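Local coordinates for protein nicotinate phosphoribosyltransferase (Vibrio cholerae, PDB 4HL7) that probably catalyses the ATP-assisted formation of nicotinate D-ribonucleotide from nicotinate and phosphoribosyl diphosphate in NAD biosynthesis, at residues I12-M26 with I129-V142. Numbering follows the deposited sequence.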
ATOM      1  N   ILE A  12      -2.129  13.606 -14.367  1.00 25.07           N
ATOM      2  CA  ILE A  12      -2.418  12.966 -13.062  1.00 24.45           C
ATOM      3  C   ILE A  12      -1.327  11.900 -12.826  1.00 22.77           C
ATOM      4  O   ILE A  12      -0.560  11.994 -11.880  1.00 23.59           O
ATOM      5  CB  ILE A  12      -3.862  12.373 -13.053  1.00 24.72           C
ATOM      6  CG1 ILE A  12      -4.887  13.536 -13.142  1.00 26.43           C
ATOM      7  CG2 ILE A  12      -4.058  11.433 -11.850  1.00 22.27           C
ATOM      8  CD1 ILE A  12      -6.336  13.091 -13.165  1.00 28.57           C
ATOM      9  N   ILE A  13      -1.228  10.942 -13.724  1.00 22.66           N
ATOM     10  CA  ILE A  13      -0.207   9.904 -13.619  1.00 20.79           C
ATOM     11  C   ILE A  13       1.033  10.344 -14.418  1.00 22.10           C
ATOM     12  O   ILE A  13       0.940  10.715 -15.594  1.00 22.15           O
ATOM     13  CB  ILE A  13      -0.735   8.533 -14.111  1.00 21.17           C
ATOM     14  CG1 ILE A  13      -2.005   8.122 -13.295  1.00 20.71           C
ATOM     15  CG2 ILE A  13       0.378   7.493 -14.085  1.00 19.31           C
ATOM     16  CD1 ILE A  13      -1.778   7.857 -11.811  1.00 21.33           C
ATOM     17  N   ARG A  14       2.188  10.312 -13.782  1.00 21.57           N
ATOM     18  CA  ARG A  14       3.355  10.982 -14.364  1.00 23.82           C
ATOM     19  C   ARG A  14       4.149  10.069 -15.307  1.00 25.23           C
ATOM     20  O   ARG A  14       4.836  10.548 -16.175  1.00 25.34           O
ATOM     21  CB  ARG A  14       4.211  11.468 -13.234  1.00 25.19           C
ATOM     22  CG  ARG A  14       3.405  12.477 -12.425  1.00 28.38           C
ATOM     23  CD  ARG A  14       4.181  13.666 -12.183  1.00 31.62           C
ATOM     24  NE  ARG A  14       3.355  14.751 -11.653  1.00 28.84           N
ATOM     25  CZ  ARG A  14       3.887  15.858 -11.190  1.00 29.74           C
ATOM     26  NH1 ARG A  14       5.215  15.992 -11.208  1.00 28.94           N
ATOM     27  NH2 ARG A  14       3.111  16.822 -10.712  1.00 27.91           N
ATOM     28  N   SER A  15       4.060   8.767 -15.079  1.00 23.85           N
ATOM     29  CA  SER A  15       4.794   7.724 -15.855  1.00 23.80           C
ATOM     30  C   SER A  15       4.351   6.389 -15.296  1.00 22.65           C
ATOM     31  O   SER A  15       3.632   6.348 -14.286  1.00 21.50           O
ATOM     32  CB  SER A  15       6.317   7.858 -15.712  1.00 23.90           C
ATOM     33  OG  SER A  15       6.812   7.348 -14.462  1.00 23.86           O
ATOM     34  N   LEU A  16       4.785   5.280 -15.904  1.00 20.22           N
ATOM     35  CA  LEU A  16       4.410   3.968 -15.339  1.00 22.04           C
ATOM     36  C   LEU A  16       5.305   3.609 -14.156  1.00 19.95           C
ATOM     37  O   LEU A  16       5.200   2.496 -13.594  1.00 20.43           O
ATOM     38  CB  LEU A  16       4.464   2.857 -16.419  1.00 23.50           C
ATOM     39  CG  LEU A  16       3.287   2.752 -17.420  1.00 25.55           C
ATOM     40  CD1 LEU A  16       3.471   1.544 -18.332  1.00 20.47           C
ATOM     41  CD2 LEU A  16       1.912   2.703 -16.732  1.00 28.16           C
ATOM     42  N   LEU A  17       6.201   4.531 -13.766  1.00 18.72           N
ATOM     43  CA  LEU A  17       6.928   4.390 -12.479  1.00 19.20           C
ATOM     44  C   LEU A  17       6.233   5.161 -11.319  1.00 18.17           C
ATOM     45  O   LEU A  17       6.616   5.022 -10.122  1.00 15.46           O
ATOM     46  CB  LEU A  17       8.390   4.925 -12.633  1.00 19.85           C
ATOM     47  CG  LEU A  17       9.296   4.083 -13.561  1.00 22.91           C
ATOM     48  CD1 LEU A  17      10.702   4.681 -13.525  1.00 24.71           C
ATOM     49  CD2 LEU A  17       9.306   2.622 -13.089  1.00 23.46           C
ATOM     50  N   ASP A  18       5.212   5.956 -11.681  1.00 18.06           N
ATOM     51  CA  ASP A  18       4.437   6.729 -10.705  1.00 17.86           C
ATOM     52  C   ASP A  18       3.437   5.851  -9.977  1.00 17.69           C
ATOM     53  O   ASP A  18       2.198   5.977 -10.191  1.00 17.79           O
ATOM     54  CB  ASP A  18       3.705   7.861 -11.437  1.00 18.26           C
ATOM     55  CG  ASP A  18       3.049   8.860 -10.497  1.00 18.78           C
ATOM     56  OD1 ASP A  18       3.299   8.837  -9.275  1.00 19.64           O
ATOM     57  OD2 ASP A  18       2.223   9.641 -10.982  1.00 20.20           O
ATOM     58  N   LEU A  19       3.962   4.959  -9.139  1.00 17.55           N
ATOM     59  CA  LEU A  19       3.203   3.954  -8.438  1.00 16.78           C
ATOM     60  C   LEU A  19       4.062   3.406  -7.318  1.00 16.48           C
ATOM     61  O   LEU A  19       5.287   3.723  -7.278  1.00 16.79           O
ATOM     62  CB  LEU A  19       2.740   2.802  -9.392  1.00 17.69           C
ATOM     63  CG  LEU A  19       3.677   2.315 -10.520  1.00 16.82           C
ATOM     64  CD1 LEU A  19       4.907   1.605  -9.978  1.00 19.44           C
ATOM     65  CD2 LEU A  19       2.862   1.354 -11.414  1.00 17.93           C
ATOM     66  N   ASP A  20       3.467   2.581  -6.430  1.00 16.69           N
ATOM     67  CA  ASP A  20       4.299   1.979  -5.337  1.00 16.58           C
ATOM     68  C   ASP A  20       5.234   0.956  -5.932  1.00 17.52           C
ATOM     69  O   ASP A  20       4.804   0.075  -6.668  1.00 16.38           O
ATOM     70  CB  ASP A  20       3.397   1.323  -4.295  1.00 20.09           C
ATOM     71  CG  ASP A  20       2.663   2.363  -3.396  1.00 24.33           C
ATOM     72  OD1 ASP A  20       3.083   3.557  -3.334  1.00 30.19           O
ATOM     73  OD2 ASP A  20       1.691   1.936  -2.732  1.00 29.47           O
ATOM     74  N   ALA A  21       6.510   1.022  -5.538  1.00 16.04           N
ATOM     75  CA  ALA A  21       7.547   0.207  -6.108  1.00 17.03           C
ATOM     76  C   ALA A  21       7.243  -1.250  -5.919  1.00 16.40           C
ATOM     77  O   ALA A  21       7.597  -2.077  -6.793  1.00 17.46           O
ATOM     78  CB  ALA A  21       8.860   0.554  -5.417  1.00 18.76           C
ATOM     79  N   TYR A  22       6.602  -1.599  -4.798  1.00 16.57           N
ATOM     80  CA  TYR A  22       6.354  -3.037  -4.539  1.00 18.58           C
ATOM     81  C   TYR A  22       5.397  -3.668  -5.589  1.00 16.73           C
ATOM     82  O   TYR A  22       5.337  -4.868  -5.674  1.00 17.69           O
ATOM     83  CB  TYR A  22       5.767  -3.271  -3.126  1.00 21.07           C
ATOM     84  CG  TYR A  22       4.224  -3.062  -3.051  1.00 23.73           C
ATOM     85  CD1 TYR A  22       3.681  -1.871  -2.594  1.00 24.62           C
ATOM     86  CD2 TYR A  22       3.322  -4.070  -3.472  1.00 28.79           C
ATOM     87  CE1 TYR A  22       2.303  -1.666  -2.522  1.00 26.90           C
ATOM     88  CE2 TYR A  22       1.938  -3.868  -3.428  1.00 31.21           C
ATOM     89  CZ  TYR A  22       1.428  -2.658  -2.957  1.00 28.04           C
ATOM     90  OH  TYR A  22       0.057  -2.450  -2.905  1.00 29.33           O
ATOM     91  N   LYS A  23       4.651  -2.845  -6.357  1.00 15.77           N
ATOM     92  CA  LYS A  23       3.769  -3.368  -7.381  1.00 14.70           C
ATOM     93  C   LYS A  23       4.567  -3.904  -8.540  1.00 14.89           C
ATOM     94  O   LYS A  23       4.287  -5.020  -9.040  1.00 15.21           O
ATOM     95  CB  LYS A  23       2.742  -2.285  -7.842  1.00 16.25           C
ATOM     96  CG  LYS A  23       1.829  -1.896  -6.695  1.00 15.99           C
ATOM     97  CD  LYS A  23       0.370  -2.303  -6.875  1.00 18.38           C
ATOM     98  CE  LYS A  23       0.134  -3.756  -6.584  1.00 17.62           C
ATOM     99  NZ  LYS A  23      -1.329  -4.073  -6.702  1.00 16.80           N
ATOM    100  N   ILE A  24       5.577  -3.159  -8.958  1.00 15.21           N
ATOM    101  CA  ILE A  24       6.495  -3.647  -9.995  1.00 14.80           C
ATOM    102  C   ILE A  24       7.308  -4.823  -9.473  1.00 15.43           C
ATOM    103  O   ILE A  24       7.559  -5.828 -10.189  1.00 15.59           O
ATOM    104  CB  ILE A  24       7.424  -2.502 -10.523  1.00 15.93           C
ATOM    105  CG1 ILE A  24       6.601  -1.618 -11.498  1.00 16.74           C
ATOM    106  CG2 ILE A  24       8.648  -3.072 -11.294  1.00 16.04           C
ATOM    107  CD1 ILE A  24       7.404  -0.451 -12.115  1.00 17.43           C
ATOM    108  N   ASN A  25       7.763  -4.707  -8.226  1.00 15.96           N
ATOM    109  CA  ASN A  25       8.537  -5.786  -7.694  1.00 15.60           C
ATOM    110  C   ASN A  25       7.732  -7.096  -7.629  1.00 14.88           C
ATOM    111  O   ASN A  25       8.215  -8.150  -8.093  1.00 16.00           O
ATOM    112  CB  ASN A  25       9.108  -5.385  -6.334  1.00 16.87           C
ATOM    113  CG  ASN A  25       9.997  -4.176  -6.422  1.00 19.18           C
ATOM    114  OD1 ASN A  25      10.410  -3.732  -7.536  1.00 19.21           O
ATOM    115  ND2 ASN A  25      10.286  -3.576  -5.238  1.00 23.33           N
HETATM  116  N   MSE A  26       6.495  -7.036  -7.113  1.00 14.37           N
HETATM  117  CA  MSE A  26       5.647  -8.191  -7.043  1.00 15.01           C
HETATM  118  C   MSE A  26       5.298  -8.630  -8.454  1.00 15.36           C
HETATM  119  O   MSE A  26       5.188  -9.823  -8.713  1.00 14.57           O
HETATM  120  CB  MSE A  26       4.396  -7.828  -6.233  1.00 15.81           C
HETATM  121  CG  MSE A  26       3.636  -9.027  -5.814  1.00 20.95           C
HETATM  122 SE   MSE A  26       2.353  -8.275  -4.481  1.00 32.35          SE
HETATM  123  CE  MSE A  26       3.005  -7.197  -3.446  1.00 15.48           C
ATOM    124  N   ILE A 129      -1.698  -6.242 -11.952  1.00 14.75           N
ATOM    125  CA  ILE A 129      -1.183  -5.863 -10.621  1.00 16.73           C
ATOM    126  C   ILE A 129      -0.801  -4.364 -10.542  1.00 16.74           C
ATOM    127  O   ILE A 129      -0.932  -3.741  -9.501  1.00 17.94           O
ATOM    128  CB  ILE A 129      -0.033  -6.774 -10.120  1.00 17.46           C
ATOM    129  CG1 ILE A 129       0.373  -6.342  -8.682  1.00 19.12           C
ATOM    130  CG2 ILE A 129       1.163  -6.681 -11.021  1.00 18.11           C
ATOM    131  CD1 ILE A 129       1.053  -7.392  -7.895  1.00 18.81           C
ATOM    132  N   LEU A 130      -0.346  -3.781 -11.653  1.00 16.35           N
ATOM    133  CA  LEU A 130       0.024  -2.377 -11.607  1.00 17.47           C
ATOM    134  C   LEU A 130      -1.138  -1.375 -11.504  1.00 17.48           C
ATOM    135  O   LEU A 130      -0.883  -0.205 -11.207  1.00 18.06           O
ATOM    136  CB  LEU A 130       0.939  -1.991 -12.778  1.00 17.19           C
ATOM    137  CG  LEU A 130       2.244  -2.785 -12.926  1.00 18.11           C
ATOM    138  CD1 LEU A 130       3.069  -2.175 -14.052  1.00 19.90           C
ATOM    139  CD2 LEU A 130       3.018  -2.860 -11.608  1.00 18.00           C
ATOM    140  N   TYR A 131      -2.369  -1.804 -11.777  1.00 16.85           N
ATOM    141  CA  TYR A 131      -3.507  -0.858 -11.779  1.00 17.31           C
ATOM    142  C   TYR A 131      -3.705  -0.197 -10.436  1.00 16.84           C
ATOM    143  O   TYR A 131      -3.996   0.965 -10.378  1.00 16.98           O
ATOM    144  CB  TYR A 131      -4.872  -1.518 -12.136  1.00 16.11           C
ATOM    145  CG  TYR A 131      -5.157  -1.636 -13.637  1.00 16.32           C
ATOM    146  CD1 TYR A 131      -5.214  -2.871 -14.258  1.00 16.25           C
ATOM    147  CD2 TYR A 131      -5.357  -0.506 -14.391  1.00 16.42           C
ATOM    148  CE1 TYR A 131      -5.471  -2.987 -15.618  1.00 17.08           C
ATOM    149  CE2 TYR A 131      -5.621  -0.593 -15.755  1.00 18.29           C
ATOM    150  CZ  TYR A 131      -5.691  -1.817 -16.357  1.00 17.45           C
ATOM    151  OH  TYR A 131      -5.987  -1.902 -17.712  1.00 18.93           O
ATOM    152  N   GLU A 132      -3.629  -0.997  -9.365  1.00 16.42           N
ATOM    153  CA  GLU A 132      -4.118  -0.562  -8.049  1.00 17.33           C
ATOM    154  C   GLU A 132      -3.810   0.877  -7.687  1.00 16.74           C
ATOM    155  O   GLU A 132      -4.761   1.650  -7.402  1.00 16.68           O
ATOM    156  CB  GLU A 132      -3.560  -1.513  -6.933  1.00 19.15           C
ATOM    157  CG  GLU A 132      -3.872  -1.045  -5.525  1.00 19.77           C
ATOM    158  CD  GLU A 132      -3.392  -2.029  -4.471  1.00 23.57           C
ATOM    159  OE1 GLU A 132      -3.093  -3.173  -4.837  1.00 22.01           O
ATOM    160  OE2 GLU A 132      -3.402  -1.647  -3.274  1.00 24.51           O
ATOM    161  N   THR A 133      -2.530   1.257  -7.618  1.00 15.34           N
ATOM    162  CA  THR A 133      -2.212   2.617  -7.119  1.00 15.50           C
ATOM    163  C   THR A 133      -2.489   3.650  -8.182  1.00 15.94           C
ATOM    164  O   THR A 133      -2.645   4.808  -7.851  1.00 17.71           O
ATOM    165  CB  THR A 133      -0.791   2.820  -6.496  1.00 16.24           C
ATOM    166  OG1 THR A 133       0.226   2.850  -7.488  1.00 15.65           O
ATOM    167  CG2 THR A 133      -0.526   1.750  -5.396  1.00 16.67           C
ATOM    168  N   LEU A 134      -2.419   3.255  -9.469  1.00 15.52           N
ATOM    169  CA  LEU A 134      -2.722   4.204 -10.547  1.00 16.36           C
ATOM    170  C   LEU A 134      -4.203   4.571 -10.480  1.00 17.32           C
ATOM    171  O   LEU A 134      -4.573   5.745 -10.617  1.00 17.67           O
ATOM    172  CB  LEU A 134      -2.408   3.612 -11.936  1.00 18.22           C
ATOM    173  CG  LEU A 134      -0.962   3.159 -12.115  1.00 16.74           C
ATOM    174  CD1 LEU A 134      -0.780   2.390 -13.439  1.00 17.61           C
ATOM    175  CD2 LEU A 134      -0.004   4.337 -11.970  1.00 19.12           C
ATOM    176  N   VAL A 135      -5.047   3.555 -10.314  1.00 16.40           N
ATOM    177  CA  VAL A 135      -6.484   3.801 -10.242  1.00 17.44           C
ATOM    178  C   VAL A 135      -6.791   4.595  -8.974  1.00 18.19           C
ATOM    179  O   VAL A 135      -7.540   5.543  -9.019  1.00 18.74           O
ATOM    180  CB  VAL A 135      -7.325   2.477 -10.321  1.00 17.29           C
ATOM    181  CG1 VAL A 135      -8.827   2.768 -10.084  1.00 18.15           C
ATOM    182  CG2 VAL A 135      -7.129   1.783 -11.686  1.00 17.99           C
HETATM  183  N   MSE A 136      -6.178   4.238  -7.845  1.00 17.31           N
HETATM  184  CA  MSE A 136      -6.484   4.993  -6.569  1.00 17.43           C
HETATM  185  C   MSE A 136      -6.078   6.417  -6.706  1.00 18.22           C
HETATM  186  O   MSE A 136      -6.845   7.286  -6.345  1.00 17.76           O
HETATM  187  CB  MSE A 136      -5.829   4.280  -5.372  1.00 17.63           C
HETATM  188  CG  MSE A 136      -6.565   2.993  -5.186  1.00 18.58           C
HETATM  189 SE   MSE A 136      -5.608   1.980  -3.769  1.00 23.88          SE
HETATM  190  CE  MSE A 136      -6.136   3.113  -2.236  1.00 20.84           C
ATOM    191  N   ALA A 137      -4.911   6.683  -7.346  1.00 19.27           N
ATOM    192  CA  ALA A 137      -4.370   8.067  -7.517  1.00 17.90           C
ATOM    193  C   ALA A 137      -5.221   8.901  -8.436  1.00 19.19           C
ATOM    194  O   ALA A 137      -5.401  10.129  -8.230  1.00 17.95           O
ATOM    195  CB  ALA A 137      -2.921   8.057  -7.996  1.00 18.94           C
ATOM    196  N   ILE A 138      -5.758   8.218  -9.446  1.00 19.02           N
ATOM    197  CA  ILE A 138      -6.636   8.852 -10.402  1.00 20.68           C
ATOM    198  C   ILE A 138      -7.949   9.225  -9.703  1.00 19.86           C
ATOM    199  O   ILE A 138      -8.393  10.331  -9.826  1.00 20.25           O
ATOM    200  CB  ILE A 138      -6.923   7.871 -11.585  1.00 19.72           C
ATOM    201  CG1 ILE A 138      -5.734   7.894 -12.584  1.00 19.52           C
ATOM    202  CG2 ILE A 138      -8.246   8.267 -12.294  1.00 20.42           C
ATOM    203  CD1 ILE A 138      -5.737   6.669 -13.525  1.00 19.27           C
ATOM    204  N   VAL A 139      -8.578   8.278  -9.013  1.00 19.96           N
ATOM    205  CA  VAL A 139      -9.859   8.593  -8.349  1.00 22.06           C
ATOM    206  C   VAL A 139      -9.682   9.712  -7.317  1.00 21.11           C
ATOM    207  O   VAL A 139     -10.453  10.642  -7.294  1.00 21.71           O
ATOM    208  CB  VAL A 139     -10.523   7.372  -7.675  1.00 21.38           C
ATOM    209  CG1 VAL A 139     -11.832   7.768  -6.964  1.00 24.78           C
ATOM    210  CG2 VAL A 139     -10.844   6.293  -8.715  1.00 22.10           C
ATOM    211  N   SER A 140      -8.628   9.612  -6.503  1.00 21.24           N
ATOM    212  CA  SER A 140      -8.275  10.711  -5.588  1.00 21.02           C
ATOM    213  C   SER A 140      -8.147  12.056  -6.238  1.00 21.61           C
ATOM    214  O   SER A 140      -8.841  13.017  -5.826  1.00 20.74           O
ATOM    215  CB  SER A 140      -7.009  10.378  -4.753  1.00 20.51           C
ATOM    216  OG  SER A 140      -6.885  11.350  -3.715  1.00 23.74           O
ATOM    217  N   GLU A 141      -7.300  12.147  -7.264  1.00 20.32           N
ATOM    218  CA  GLU A 141      -7.031  13.424  -7.913  1.00 20.87           C
ATOM    219  C   GLU A 141      -8.201  14.001  -8.740  1.00 22.34           C
ATOM    220  O   GLU A 141      -8.344  15.236  -8.825  1.00 23.97           O
ATOM    221  CB  GLU A 141      -5.744  13.383  -8.753  1.00 20.67           C
ATOM    222  CG  GLU A 141      -5.464  14.766  -9.336  1.00 21.60           C
ATOM    223  CD  GLU A 141      -4.060  14.986  -9.809  1.00 22.30           C
ATOM    224  OE1 GLU A 141      -3.863  15.997 -10.524  1.00 25.68           O
ATOM    225  OE2 GLU A 141      -3.170  14.164  -9.517  1.00 22.34           O
ATOM    226  N   VAL A 142      -8.955  13.138  -9.439  1.00 21.54           N
ATOM    227  CA  VAL A 142     -10.148  13.605 -10.124  1.00 23.58           C
ATOM    228  C   VAL A 142     -11.104  14.267  -9.140  1.00 22.88           C
ATOM    229  O   VAL A 142     -11.617  15.387  -9.385  1.00 25.37           O
ATOM    230  CB  VAL A 142     -10.835  12.462 -10.887  1.00 22.59           C
ATOM    231  CG1 VAL A 142     -12.241  12.863 -11.320  1.00 23.47           C
ATOM    232  CG2 VAL A 142      -9.994  12.088 -12.103  1.00 24.35           C
TER
HETATM  233  O   HOH W   1       0.134   5.178  -8.537  1.00 18.03           O
HETATM  234  O   HOH W   2      -1.528  -4.614  -3.190  1.00 19.94           O
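Two bends in Lys23 (chi2 -113°, chi3 78°) fold its chain across Ile129, while Glu132 extends straight from its helix, CG anti to the backbone N (chi1 173°), and the two ends meet in a buried salt bridge. It joins helices 21-26 and 131-142, a nearly antiparallel pair (152°) in the N-terminal domain region of the NAPRTase family, and the loop preceding the first helix follows the second. The pair illustrates how one lysine can tie together a backbone carbonyl and a carboxylate on a neighbouring segment. Lys23 NZ lies 2.7 Å from Glu132 OE1, approaching from above the carboxylate plane. The same Lys23 NZ is 2.8 Å from Ile129 O, where it uses an in-plane carbonyl lone pair. Glu233 makes a further salt bridge to NZ, and Arg187 holds the other carboxylate oxygen of Glu132, extending the pair into a network. A water bridges Glu132 OE1 and Tyr22 OH, lying in the plane of the tyrosine ring at its edge; Arg187 also bonds that hydroxyl and Asp20.

Leu130 CD2 packs against Ile24 CG1 and the backbone of Lys23. Further along, Thr133 OG1 takes a weak bond from Asp20 N and shares a water with Asp18 O, while Asp18 is engaged through its carboxylate by Arg189. Ile13 lies across Leu134 and Ile138 at about right angles, its CD1 touching Ala137 CB at 4.0 Å. At the far end Ile12 and Glu141 lie alongside with their chains running opposite ways, Ile12 CG1 against Glu141 CD; Arg145 pairs with the glutamate's OE1, and Ile12 CD1 reaches Val142 CG2 at 3.9 Å.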